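Local structure of Fe-regulated protein B (Neisseria meningitidis, 4AIP) at residues I119-A124 against F137-A142; A169-A174 against L252-T257; G202-G207 against L215-R220; I266-M271 against T311-T316. The protein is an outer-membrane, TonB-dependent transporter that takes up iron and probably acts in siderophore uptake. One frame throughout, in Å; residues are numbered along the deposited sequence.

Interaction 1 (I119-A124 against F137-A142)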
# COMPACT_ATOMS: atom_id res chain seq x y z
N ILE B 119 -16.64 -20.14 -13.26
CA ILE B 119 -16.43 -20.17 -11.84
C ILE B 119 -17.46 -19.20 -11.28
O ILE B 119 -17.44 -18.00 -11.61
CB ILE B 119 -15.03 -19.64 -11.46
CG1 ILE B 119 -13.96 -20.67 -11.91
CG2 ILE B 119 -14.90 -19.41 -9.89
CD1 ILE B 119 -12.89 -20.08 -12.73
N LYS B 120 -18.28 -19.74 -10.38
CA LYS B 120 -19.33 -19.02 -9.74
C LYS B 120 -18.92 -18.79 -8.33
O LYS B 120 -18.60 -19.76 -7.64
CB LYS B 120 -20.58 -19.90 -9.78
CG LYS B 120 -21.10 -20.07 -11.19
CD LYS B 120 -22.45 -20.82 -11.20
CE LYS B 120 -22.85 -21.21 -12.65
NZ LYS B 120 -24.35 -21.36 -12.83
N VAL B 121 -18.87 -17.53 -7.88
CA VAL B 121 -18.71 -17.30 -6.44
C VAL B 121 -19.90 -16.54 -6.00
O VAL B 121 -20.35 -15.59 -6.73
CB VAL B 121 -17.36 -16.68 -6.03
CG1 VAL B 121 -16.23 -16.89 -7.14
CG2 VAL B 121 -17.47 -15.29 -5.59
N ASP B 122 -20.46 -17.00 -4.89
CA ASP B 122 -21.70 -16.50 -4.33
C ASP B 122 -22.75 -16.31 -5.45
O ASP B 122 -23.53 -15.35 -5.42
CB ASP B 122 -21.44 -15.17 -3.64
CG ASP B 122 -20.47 -15.29 -2.47
OD1 ASP B 122 -20.51 -16.32 -1.76
OD2 ASP B 122 -19.69 -14.35 -2.26
N ASN B 123 -22.72 -17.20 -6.43
CA ASN B 123 -23.70 -17.20 -7.51
C ASN B 123 -23.65 -15.91 -8.37
O ASN B 123 -24.70 -15.36 -8.72
CB ASN B 123 -25.12 -17.44 -6.98
CG ASN B 123 -26.03 -18.06 -8.03
OD1 ASN B 123 -25.57 -18.59 -9.07
ND2 ASN B 123 -27.35 -17.97 -7.80
N ALA B 124 -22.43 -15.46 -8.68
CA ALA B 124 -22.20 -14.37 -9.65
C ALA B 124 -21.06 -14.78 -10.60
O ALA B 124 -20.03 -15.31 -10.16
CB ALA B 124 -21.81 -13.11 -8.88
N PHE B 137 -10.08 -15.42 -14.70
CA PHE B 137 -9.65 -15.21 -13.34
C PHE B 137 -10.16 -16.31 -12.46
O PHE B 137 -11.36 -16.67 -12.49
CB PHE B 137 -10.25 -13.89 -12.87
CG PHE B 137 -9.56 -13.31 -11.71
CD1 PHE B 137 -9.83 -13.77 -10.43
CD2 PHE B 137 -8.61 -12.34 -11.89
CE1 PHE B 137 -9.14 -13.27 -9.36
CE2 PHE B 137 -7.91 -11.80 -10.80
CZ PHE B 137 -8.19 -12.26 -9.55
N ILE B 138 -9.25 -16.85 -11.68
CA ILE B 138 -9.62 -17.90 -10.76
C ILE B 138 -9.49 -17.37 -9.37
O ILE B 138 -8.45 -16.84 -8.97
CB ILE B 138 -8.80 -19.17 -10.98
CG1 ILE B 138 -8.92 -19.57 -12.46
CG2 ILE B 138 -9.28 -20.32 -10.00
CD1 ILE B 138 -7.93 -20.66 -12.94
N VAL B 139 -10.60 -17.53 -8.64
CA VAL B 139 -10.78 -16.96 -7.34
C VAL B 139 -9.70 -17.57 -6.42
O VAL B 139 -9.24 -18.64 -6.65
CB VAL B 139 -12.19 -17.29 -6.86
CG1 VAL B 139 -12.32 -18.80 -6.74
CG2 VAL B 139 -12.51 -16.57 -5.54
N ASP B 140 -9.38 -16.83 -5.38
CA ASP B 140 -8.44 -17.16 -4.34
C ASP B 140 -9.19 -18.00 -3.30
O ASP B 140 -10.19 -17.54 -2.76
CB ASP B 140 -8.06 -15.82 -3.72
CG ASP B 140 -6.94 -15.90 -2.70
OD1 ASP B 140 -6.82 -16.87 -1.87
OD2 ASP B 140 -6.14 -14.91 -2.71
N PRO B 141 -8.68 -19.18 -2.95
CA PRO B 141 -9.42 -20.08 -2.05
C PRO B 141 -9.42 -19.55 -0.64
O PRO B 141 -10.18 -20.04 0.24
CB PRO B 141 -8.61 -21.40 -2.11
CG PRO B 141 -7.23 -20.98 -2.59
CD PRO B 141 -7.48 -19.81 -3.53
N ALA B 142 -8.56 -18.57 -0.39
CA ALA B 142 -8.55 -17.96 0.96
C ALA B 142 -9.91 -17.32 1.22
O ALA B 142 -10.40 -17.36 2.33
CB ALA B 142 -7.41 -16.93 1.08
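The CA atoms of Ile119 and Ile138, 7.3 Å apart, are the nearest across the two segments. No hydrogen bond crosses between the segments, and aliphatic side chains make the contact. Residues 119-121 form the end of strand 118-121. A type I' turn from Val121 to Ala124 follows, closed by Ala124 N on Val121 O at 2.9 Å. Residues 137-142 are irregular. Ile119 touches Phe137, Ile138 and Val139. Its chi1 (-71°) sets CG1 anti to the carbonyl carbon; CD1 at the end of this branch lies 3.7 Å from Phe137 O. The same CD1 meets Ile138 CG1 at 4.0 Å, and the two isoleucines run nearly at right angles. Both segments belong to the plug domain of a TonB-dependent receptor, and strand 118-121 is an outer strand of its four-stranded mixed sheet. Val139 packs on this strand with both methyls. Its CG1 lies 4.1 Å from Ile119 CG2. Its CG2 meets Val121 CG1 tip to tip, also at 4.1 Å. Met85 of helix 85-88 touches Ile138 and Val139, while the ring of Phe137 stacks with His275 of the barrel. Further along, Asp140 OD1 accepts from Ala142 N at 2.8 Å, which makes an Asx turn.

Interaction 2 (A169-A174 against L252-T257). With N8E (3,6,9,12,15-pentaoxatricosan-1-ol), chain F.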
# COMPACT_ATOMS: atom_id res chain seq x y z
N ALA B 169 -18.34 -21.83 -5.92
CA ALA B 169 -17.72 -21.54 -4.62
C ALA B 169 -18.58 -20.56 -3.91
O ALA B 169 -19.18 -19.69 -4.57
CB ALA B 169 -16.33 -20.96 -4.82
N LYS B 170 -18.59 -20.70 -2.58
CA LYS B 170 -19.24 -19.78 -1.64
C LYS B 170 -18.16 -19.15 -0.77
O LYS B 170 -17.25 -19.85 -0.33
CB LYS B 170 -20.24 -20.53 -0.76
CG LYS B 170 -21.29 -21.28 -1.56
CD LYS B 170 -22.47 -21.64 -0.70
CE LYS B 170 -23.62 -22.26 -1.53
NZ LYS B 170 -24.29 -23.31 -0.73
N THR B 171 -18.23 -17.83 -0.59
CA THR B 171 -17.33 -17.13 0.31
C THR B 171 -17.64 -17.49 1.78
O THR B 171 -18.74 -17.95 2.14
CB THR B 171 -17.40 -15.63 0.11
OG1 THR B 171 -18.78 -15.25 0.24
CG2 THR B 171 -16.89 -15.29 -1.27
N VAL B 172 -16.65 -17.28 2.63
CA VAL B 172 -16.77 -17.64 4.00
C VAL B 172 -17.67 -16.68 4.78
O VAL B 172 -17.82 -15.49 4.43
CB VAL B 172 -15.35 -17.73 4.63
CG1 VAL B 172 -14.54 -16.44 4.36
CG2 VAL B 172 -15.48 -17.99 6.13
N ASP B 173 -18.27 -17.23 5.85
CA ASP B 173 -19.17 -16.51 6.67
C ASP B 173 -18.73 -16.49 8.13
O ASP B 173 -17.96 -17.35 8.61
CB ASP B 173 -20.53 -17.19 6.59
CG ASP B 173 -21.57 -16.33 6.01
OD1 ASP B 173 -21.77 -15.18 6.52
OD2 ASP B 173 -22.20 -16.83 5.03
N ALA B 174 -19.30 -15.55 8.85
CA ALA B 174 -19.19 -15.46 10.28
C ALA B 174 -19.38 -16.80 11.02
O ALA B 174 -18.49 -17.18 11.81
CB ALA B 174 -20.18 -14.38 10.80
N LEU B 252 -12.44 -9.73 2.07
CA LEU B 252 -13.84 -9.97 2.12
C LEU B 252 -14.42 -9.12 3.24
O LEU B 252 -13.87 -9.08 4.38
CB LEU B 252 -14.07 -11.45 2.37
CG LEU B 252 -15.52 -11.92 2.33
CD1 LEU B 252 -16.15 -11.72 0.95
CD2 LEU B 252 -15.57 -13.34 2.79
N ALA B 253 -15.55 -8.47 2.92
CA ALA B 253 -16.31 -7.72 3.94
C ALA B 253 -17.72 -8.18 3.92
O ALA B 253 -18.44 -7.99 2.92
CB ALA B 253 -16.24 -6.22 3.70
N LYS B 254 -18.18 -8.75 5.01
CA LYS B 254 -19.57 -9.15 5.04
C LYS B 254 -20.35 -8.67 6.21
O LYS B 254 -19.91 -8.77 7.33
CB LYS B 254 -19.66 -10.62 5.14
CG LYS B 254 -19.41 -11.32 3.91
CD LYS B 254 -20.24 -12.62 3.97
CE LYS B 254 -19.67 -13.35 2.85
NZ LYS B 254 -19.97 -14.58 2.36
N ILE B 255 -21.60 -8.30 5.98
CA ILE B 255 -22.48 -8.08 7.12
C ILE B 255 -23.76 -8.79 6.81
O ILE B 255 -24.17 -8.90 5.63
CB ILE B 255 -22.68 -6.53 7.41
CG1 ILE B 255 -23.44 -6.34 8.71
CG2 ILE B 255 -23.33 -5.80 6.21
CD1 ILE B 255 -24.08 -5.00 8.88
N GLY B 256 -24.39 -9.32 7.83
CA GLY B 256 -25.58 -10.11 7.64
C GLY B 256 -26.51 -9.97 8.80
O GLY B 256 -26.09 -9.68 9.93
N THR B 257 -27.79 -10.18 8.53
CA THR B 257 -28.78 -10.30 9.58
C THR B 257 -29.67 -11.52 9.37
O THR B 257 -30.11 -11.82 8.27
CB THR B 257 -29.63 -8.99 9.82
OG1 THR B 257 -30.63 -9.28 10.79
CG2 THR B 257 -30.32 -8.46 8.55
C01 N8E F . -11.31 -2.10 -1.17
C02 N8E F . -12.30 -3.24 -1.33
C03 N8E F . -12.05 -4.32 -0.29
C04 N8E F . -12.71 -4.06 1.06
C05 N8E F . -14.08 -4.67 1.19
C06 N8E F . -14.99 -3.83 2.09
C07 N8E F . -15.70 -2.75 1.35
C08 N8E F . -17.03 -2.34 1.98
O09 N8E F . -18.00 -3.37 1.85
C10 N8E F . -19.27 -3.14 2.43
C11 N8E F . -19.98 -4.46 2.72
O12 N8E F . -20.33 -4.49 4.08
C13 N8E F . -19.54 -5.21 5.02
C14 N8E F . -20.07 -4.78 6.38
O15 N8E F . -19.00 -4.58 7.31
C16 N8E F . -19.12 -3.41 8.11
C17 N8E F . -19.95 -3.72 9.34
O18 N8E F . -19.07 -4.25 10.33
C19 N8E F . -19.60 -5.38 11.04
C20 N8E F . -20.59 -5.07 12.18
O21 N8E F . -21.67 -6.03 12.19
C22 N8E F . -21.52 -7.02 13.19
C23 N8E F . -22.83 -7.02 13.94
O24 N8E F . -22.73 -7.84 15.12
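Lys254 NZ is held by two acceptors of the 169-174 segment. It donates to Val172 O at 3.1 Å. It also donates to Thr171 OG1, but the modelled length of 2.5 Å is too short to be trusted. The contact joins the plug to the wall of the beta-barrel: residues 169-171 end a strand of the plug sheet, and 252-257 lie on barrel strand 246-259. The lysine points inward from that strand. Its chain is extended beyond CG, which lets the ammonium span the distance to the plug. The approach to Val172 O comes from above the carbonyl plane, 57° out of it, and not along a lone pair. Thr171 OG1 also hydrogen-bonds Asp122 OD2, so this hydroxyl links the lysine to a plug carboxylate. A second carboxylate is close but does not form a salt bridge: Asp173 OD2 stays 4.1 Å from Lys254 NZ. Together the two acids probably help to stabilise the buried positive charge. Asp173 crosses the lysine chain at about a right angle, and it precedes helix 174-178.

Leu252 supplies the apolar half. Its CG is anti to the backbone N (chi1 -175°), and CD2 comes to 3.6 Å from Val172 CG1. Met271 and Leu215 of the adjoining barrel strands touch Leu252 as well. Ala253 and Ile255 alternate with these residues and turn to the opposite side of the strand. There the bound detergent N8E runs along them, with its C14 3.3 Å from Ile255 CB.

Interaction 3 (G202-G207 against L215-R220)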
# COMPACT_ATOMS: atom_id res chain seq x y z
N GLY B 202 -2.58 -13.61 6.64
CA GLY B 202 -3.87 -13.03 6.58
C GLY B 202 -4.43 -12.91 7.96
O GLY B 202 -3.90 -13.48 8.93
N ALA B 203 -5.50 -12.18 8.06
CA ALA B 203 -6.16 -12.06 9.30
C ALA B 203 -7.60 -11.84 9.00
O ALA B 203 -7.99 -11.42 7.91
CB ALA B 203 -5.59 -10.90 10.13
N SER B 204 -8.39 -12.11 10.00
CA SER B 204 -9.80 -12.10 9.86
C SER B 204 -10.40 -11.86 11.23
O SER B 204 -9.97 -12.43 12.22
CB SER B 204 -10.21 -13.44 9.25
OG SER B 204 -11.52 -13.71 9.58
N VAL B 205 -11.35 -10.95 11.28
CA VAL B 205 -12.09 -10.64 12.51
C VAL B 205 -13.57 -10.79 12.20
O VAL B 205 -14.02 -10.46 11.12
CB VAL B 205 -11.69 -9.23 13.06
CG1 VAL B 205 -12.01 -8.11 12.06
CG2 VAL B 205 -12.34 -8.95 14.40
N PHE B 206 -14.33 -11.34 13.12
CA PHE B 206 -15.70 -11.72 12.83
C PHE B 206 -16.54 -11.76 14.10
O PHE B 206 -16.03 -11.96 15.19
CB PHE B 206 -15.71 -13.09 12.14
CG PHE B 206 -14.76 -14.08 12.74
CD1 PHE B 206 -13.43 -14.13 12.33
CD2 PHE B 206 -15.19 -14.95 13.75
CE1 PHE B 206 -12.55 -15.03 12.91
CE2 PHE B 206 -14.31 -15.87 14.31
CZ PHE B 206 -13.00 -15.90 13.91
N GLY B 207 -17.83 -11.59 13.96
CA GLY B 207 -18.67 -11.69 15.14
C GLY B 207 -20.15 -11.59 14.91
O GLY B 207 -20.62 -11.58 13.79
N LEU B 215 -17.91 -10.01 9.10
CA LEU B 215 -16.54 -10.34 9.11
C LEU B 215 -15.78 -9.45 8.17
O LEU B 215 -16.38 -8.90 7.22
CB LEU B 215 -16.35 -11.78 8.68
CG LEU B 215 -16.50 -12.06 7.19
CD1 LEU B 215 -15.17 -12.03 6.48
CD2 LEU B 215 -17.09 -13.44 7.04
N PHE B 216 -14.47 -9.33 8.46
CA PHE B 216 -13.50 -8.78 7.56
C PHE B 216 -12.31 -9.73 7.49
O PHE B 216 -11.75 -10.04 8.53
CB PHE B 216 -13.02 -7.41 8.01
CG PHE B 216 -12.15 -6.69 6.97
CD1 PHE B 216 -12.73 -6.06 5.88
CD2 PHE B 216 -10.74 -6.69 7.07
CE1 PHE B 216 -11.95 -5.42 4.89
CE2 PHE B 216 -9.96 -6.02 6.09
CZ PHE B 216 -10.57 -5.40 5.01
N SER B 217 -11.92 -10.13 6.28
CA SER B 217 -10.72 -10.91 6.03
C SER B 217 -9.91 -10.22 5.01
O SER B 217 -10.44 -9.77 3.97
CB SER B 217 -11.09 -12.24 5.46
OG SER B 217 -11.81 -12.91 6.47
N TYR B 218 -8.63 -10.08 5.36
CA TYR B 218 -7.58 -9.69 4.49
C TYR B 218 -6.61 -10.90 4.30
O TYR B 218 -6.22 -11.53 5.32
CB TYR B 218 -6.83 -8.50 5.11
CG TYR B 218 -5.60 -8.13 4.29
CD1 TYR B 218 -5.75 -7.63 2.98
CD2 TYR B 218 -4.30 -8.32 4.79
CE1 TYR B 218 -4.61 -7.30 2.19
CE2 TYR B 218 -3.16 -7.97 4.00
CZ TYR B 218 -3.34 -7.47 2.72
OH TYR B 218 -2.28 -7.13 1.92
N ASN B 219 -6.22 -11.19 3.05
CA ASN B 219 -5.24 -12.21 2.77
C ASN B 219 -4.19 -11.76 1.78
O ASN B 219 -4.50 -11.12 0.74
CB ASN B 219 -5.89 -13.49 2.24
CG ASN B 219 -7.10 -13.88 3.06
OD1 ASN B 219 -6.98 -14.44 4.17
ND2 ASN B 219 -8.32 -13.52 2.54
N ARG B 220 -2.95 -12.12 2.06
CA ARG B 220 -1.93 -11.78 1.09
C ARG B 220 -1.01 -12.94 0.84
O ARG B 220 -0.67 -13.67 1.79
CB ARG B 220 -1.17 -10.58 1.54
CG ARG B 220 -0.32 -10.03 0.46
CD ARG B 220 0.60 -8.90 0.98
NE ARG B 220 1.71 -8.77 0.05
CZ ARG B 220 2.69 -7.89 0.18
NH1 ARG B 220 2.70 -7.03 1.19
NH2 ARG B 220 3.62 -7.84 -0.74
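Leu215 begins the 215-220 segment opposite Phe206, a non-hydrogen-bonded pair in which Leu215 CB packs 3.8 Å from Phe206 CB. Beyond CB the two side chains part. The Phe206 ring leads away from the 215-220 strand to Leu177 and Leu178 of helix 174-178, and Leu215 packs on Leu252. The CA of Leu215 also makes a CA-H...O contact with Val205 O. Phe216 comes next, paired with Val205 by two backbone bonds, Val205 N to Phe216 O and Phe216 N to Val205 O, both 2.9 Å. Its side chain shares a face with Val205, Ala203 and Tyr218, and Val205 CG1 lies 4.2 Å from Phe216 CB. The bound N8E lies about 4 Å from the Phe216 side chain, between nearest atoms.

Ser217 stands on the other face, opposite Ser204. The two strands, 198-209 and 212-223, form an antiparallel beta hairpin in the wall of the barrel. The axes of segments 202-207 and 215-220 are 4.7 Å apart at an angle of 176°. This face carries Gly202, Ser204, Ser217 and Asn219 beside the apolar Phe206 and Leu215. Ser204 OG gives a weak hydrogen bond to Ser217 OG at 3.2 Å. The hydroxyl of Ser204 is turned anti to its own N (chi1 156°), while that of Ser217 sits beside the backbone N (chi1 -64°). These torsions turn the two oxygens toward each other between the strands.

Tyr218 pairs with Ala203 through a second couple of backbone bonds, with Ala203 N to Tyr218 O at 2.9 Å. Asn219 then faces Gly202. Its ND2 hydrogen-bonds Ser250 OG of the next strand. Arg220 continues the strand and forms a salt bridge with Asp247.

Interaction 4 (I266-M271 against T311-T316). With N8E (3,6,9,12,15-pentaoxatricosan-1-ol), chain F.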
# COMPACT_ATOMS: atom_id res chain seq x y z
N ILE B 266 -30.53 -11.75 5.36
CA ILE B 266 -29.99 -10.84 4.33
C ILE B 266 -28.52 -10.73 4.61
O ILE B 266 -28.13 -10.53 5.73
CB ILE B 266 -30.64 -9.46 4.33
CG1 ILE B 266 -32.07 -9.56 3.85
CG2 ILE B 266 -29.97 -8.52 3.37
CD1 ILE B 266 -33.10 -8.90 4.78
N VAL B 267 -27.69 -10.82 3.57
CA VAL B 267 -26.27 -10.70 3.69
C VAL B 267 -25.74 -9.70 2.68
O VAL B 267 -26.08 -9.74 1.50
CB VAL B 267 -25.60 -12.08 3.47
CG1 VAL B 267 -24.10 -11.94 3.59
CG2 VAL B 267 -26.07 -13.03 4.52
N LEU B 268 -24.90 -8.79 3.13
CA LEU B 268 -24.28 -7.89 2.18
C LEU B 268 -22.77 -8.09 2.24
O LEU B 268 -22.17 -8.09 3.37
CB LEU B 268 -24.60 -6.46 2.56
CG LEU B 268 -25.14 -5.52 1.52
CD1 LEU B 268 -24.97 -4.12 2.12
CD2 LEU B 268 -24.48 -5.56 0.18
N SER B 269 -22.17 -8.14 1.05
CA SER B 269 -20.88 -8.73 0.88
C SER B 269 -20.06 -7.89 -0.10
O SER B 269 -20.62 -7.48 -1.13
CB SER B 269 -21.17 -10.11 0.32
OG SER B 269 -20.04 -10.73 -0.20
N HIS B 270 -18.78 -7.59 0.19
CA HIS B 270 -17.93 -7.07 -0.88
C HIS B 270 -16.66 -7.88 -0.91
O HIS B 270 -16.05 -8.06 0.16
CB HIS B 270 -17.60 -5.58 -0.76
CG HIS B 270 -16.67 -5.10 -1.84
ND1 HIS B 270 -17.13 -4.68 -3.06
CD2 HIS B 270 -15.32 -5.00 -1.89
CE1 HIS B 270 -16.11 -4.32 -3.82
NE2 HIS B 270 -15.00 -4.54 -3.15
N MET B 271 -16.27 -8.35 -2.09
CA MET B 271 -15.06 -9.10 -2.21
C MET B 271 -14.12 -8.47 -3.21
O MET B 271 -14.56 -7.93 -4.23
CB MET B 271 -15.37 -10.50 -2.61
CG MET B 271 -14.27 -11.05 -3.43
SD MET B 271 -14.52 -12.64 -4.14
CE MET B 271 -15.64 -12.40 -5.45
N THR B 311 -19.58 -6.86 -5.31
CA THR B 311 -20.52 -6.54 -4.23
C THR B 311 -21.82 -7.28 -4.48
O THR B 311 -22.35 -7.23 -5.59
CB THR B 311 -20.84 -5.03 -4.14
OG1 THR B 311 -19.65 -4.24 -4.24
CG2 THR B 311 -21.47 -4.72 -2.85
N ASN B 312 -22.30 -7.97 -3.45
CA ASN B 312 -23.38 -8.94 -3.57
C ASN B 312 -24.39 -8.75 -2.47
O ASN B 312 -24.00 -8.70 -1.30
CB ASN B 312 -22.82 -10.36 -3.40
CG ASN B 312 -23.90 -11.45 -3.67
OD1 ASN B 312 -24.32 -11.64 -4.81
ND2 ASN B 312 -24.34 -12.14 -2.64
N LEU B 313 -25.67 -8.66 -2.83
CA LEU B 313 -26.74 -8.68 -1.84
C LEU B 313 -27.48 -10.00 -1.98
O LEU B 313 -27.89 -10.36 -3.10
CB LEU B 313 -27.72 -7.57 -2.08
CG LEU B 313 -28.90 -7.49 -1.08
CD1 LEU B 313 -28.48 -7.17 0.34
CD2 LEU B 313 -29.85 -6.36 -1.55
N ALA B 314 -27.69 -10.68 -0.87
CA ALA B 314 -28.26 -11.98 -0.93
C ALA B 314 -29.29 -12.10 0.09
O ALA B 314 -29.09 -11.68 1.26
CB ALA B 314 -27.15 -13.12 -0.63
N TYR B 315 -30.37 -12.77 -0.28
CA TYR B 315 -31.45 -13.00 0.65
C TYR B 315 -31.85 -14.46 0.60
O TYR B 315 -31.92 -15.04 -0.48
CB TYR B 315 -32.65 -12.13 0.27
CG TYR B 315 -33.92 -12.56 0.96
CD1 TYR B 315 -34.06 -12.39 2.32
CD2 TYR B 315 -34.97 -13.13 0.25
CE1 TYR B 315 -35.21 -12.77 2.98
CE2 TYR B 315 -36.15 -13.47 0.90
CZ TYR B 315 -36.25 -13.30 2.26
OH TYR B 315 -37.39 -13.71 2.90
N THR B 316 -32.10 -15.07 1.75
CA THR B 316 -32.80 -16.34 1.76
C THR B 316 -33.92 -16.38 2.82
O THR B 316 -33.70 -16.10 4.00
CB THR B 316 -31.87 -17.57 1.90
OG1 THR B 316 -31.82 -17.95 3.27
CG2 THR B 316 -30.42 -17.32 1.40
C01 N8E F . -11.31 -2.10 -1.17
C02 N8E F . -12.30 -3.24 -1.33
C03 N8E F . -12.05 -4.32 -0.29
C04 N8E F . -12.71 -4.06 1.06
C05 N8E F . -14.08 -4.67 1.19
C06 N8E F . -14.99 -3.83 2.09
C07 N8E F . -15.70 -2.75 1.35
C08 N8E F . -17.03 -2.34 1.98
O09 N8E F . -18.00 -3.37 1.85
C10 N8E F . -19.27 -3.14 2.43
C11 N8E F . -19.98 -4.46 2.72
O12 N8E F . -20.33 -4.49 4.08
C13 N8E F . -19.54 -5.21 5.02
C14 N8E F . -20.07 -4.78 6.38
O15 N8E F . -19.00 -4.58 7.31
C16 N8E F . -19.12 -3.41 8.11
C17 N8E F . -19.95 -3.72 9.34
O18 N8E F . -19.07 -4.25 10.33
C19 N8E F . -19.60 -5.38 11.04
C20 N8E F . -20.59 -5.07 12.18
O21 N8E F . -21.67 -6.03 12.19
C22 N8E F . -21.52 -7.02 13.19
C23 N8E F . -22.83 -7.02 13.94
O24 N8E F . -22.73 -7.84 15.12
O HOH W 1 -23.94 -11.24 -0.11
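The His270 imidazole meets Thr311 at its edge, close to the ring plane. ND1 and Thr311 OG1 are hydrogen-bonded at 2.8 Å, with an angle of 162°; either could be the donor. The detergent N8E also lies at the ring edge, its C05 3.3 Å from His270 CD2. The imidazole is thus set between a neighbouring strand and the ligand. A second flat group, the Tyr315 ring, is met obliquely by Ile266, whose CG1 is 3.8 Å from Tyr315 CD1. Both pairs belong to antiparallel strands 264-276 and 302-318 of the transmembrane beta-barrel, whose short segments run at 165° to each other.

Ile266, Leu268, His270, Thr311, Leu313 and Tyr315 share one face. Leu313 bridges two residues of the partner strand. With CG anti to the backbone N (chi1 -180°), its CD1 reaches Ile266 CG2 at 3.6 Å and Leu268 CG at 3.9 Å. On this side Leu268, His270 and Thr311 also pack on residues of a second subunit.

Val267, Ser269, Asn312 and Ala314 occupy the other face. Val267 and Ala314 exchange two backbone bonds. The Ser269-Asn312 pair is less even: Asn312 N to Ser269 O is sound, but the return bond is weak. A water adds a link here, donating to Val267 O and, at 2.8 Å, to Asn312 O.

Overall arrangement
Interaction 1 lies inside the plug and is buried and aliphatic, with no hydrogen bond between its segments. Interactions 3 and 4 are partly buried barrel-wall pairs, held by regular backbone bonds. Interaction 2 joins the two domains, and a buried lysine carries its polar part. It shares the plug sheet with interaction 1, since strands 118-121 and 165-171 are neighbours. On the barrel side, strand 246-259 lies between the strands of interactions 3 and 4 and bonds to both. Interactions 2 and 4 touch the same N8E molecule. Interactions 3 and 4 do not touch; their nearest atoms are about 7 Å apart. Met271, from the 266-271 segment, packs on Val121 of interaction 1.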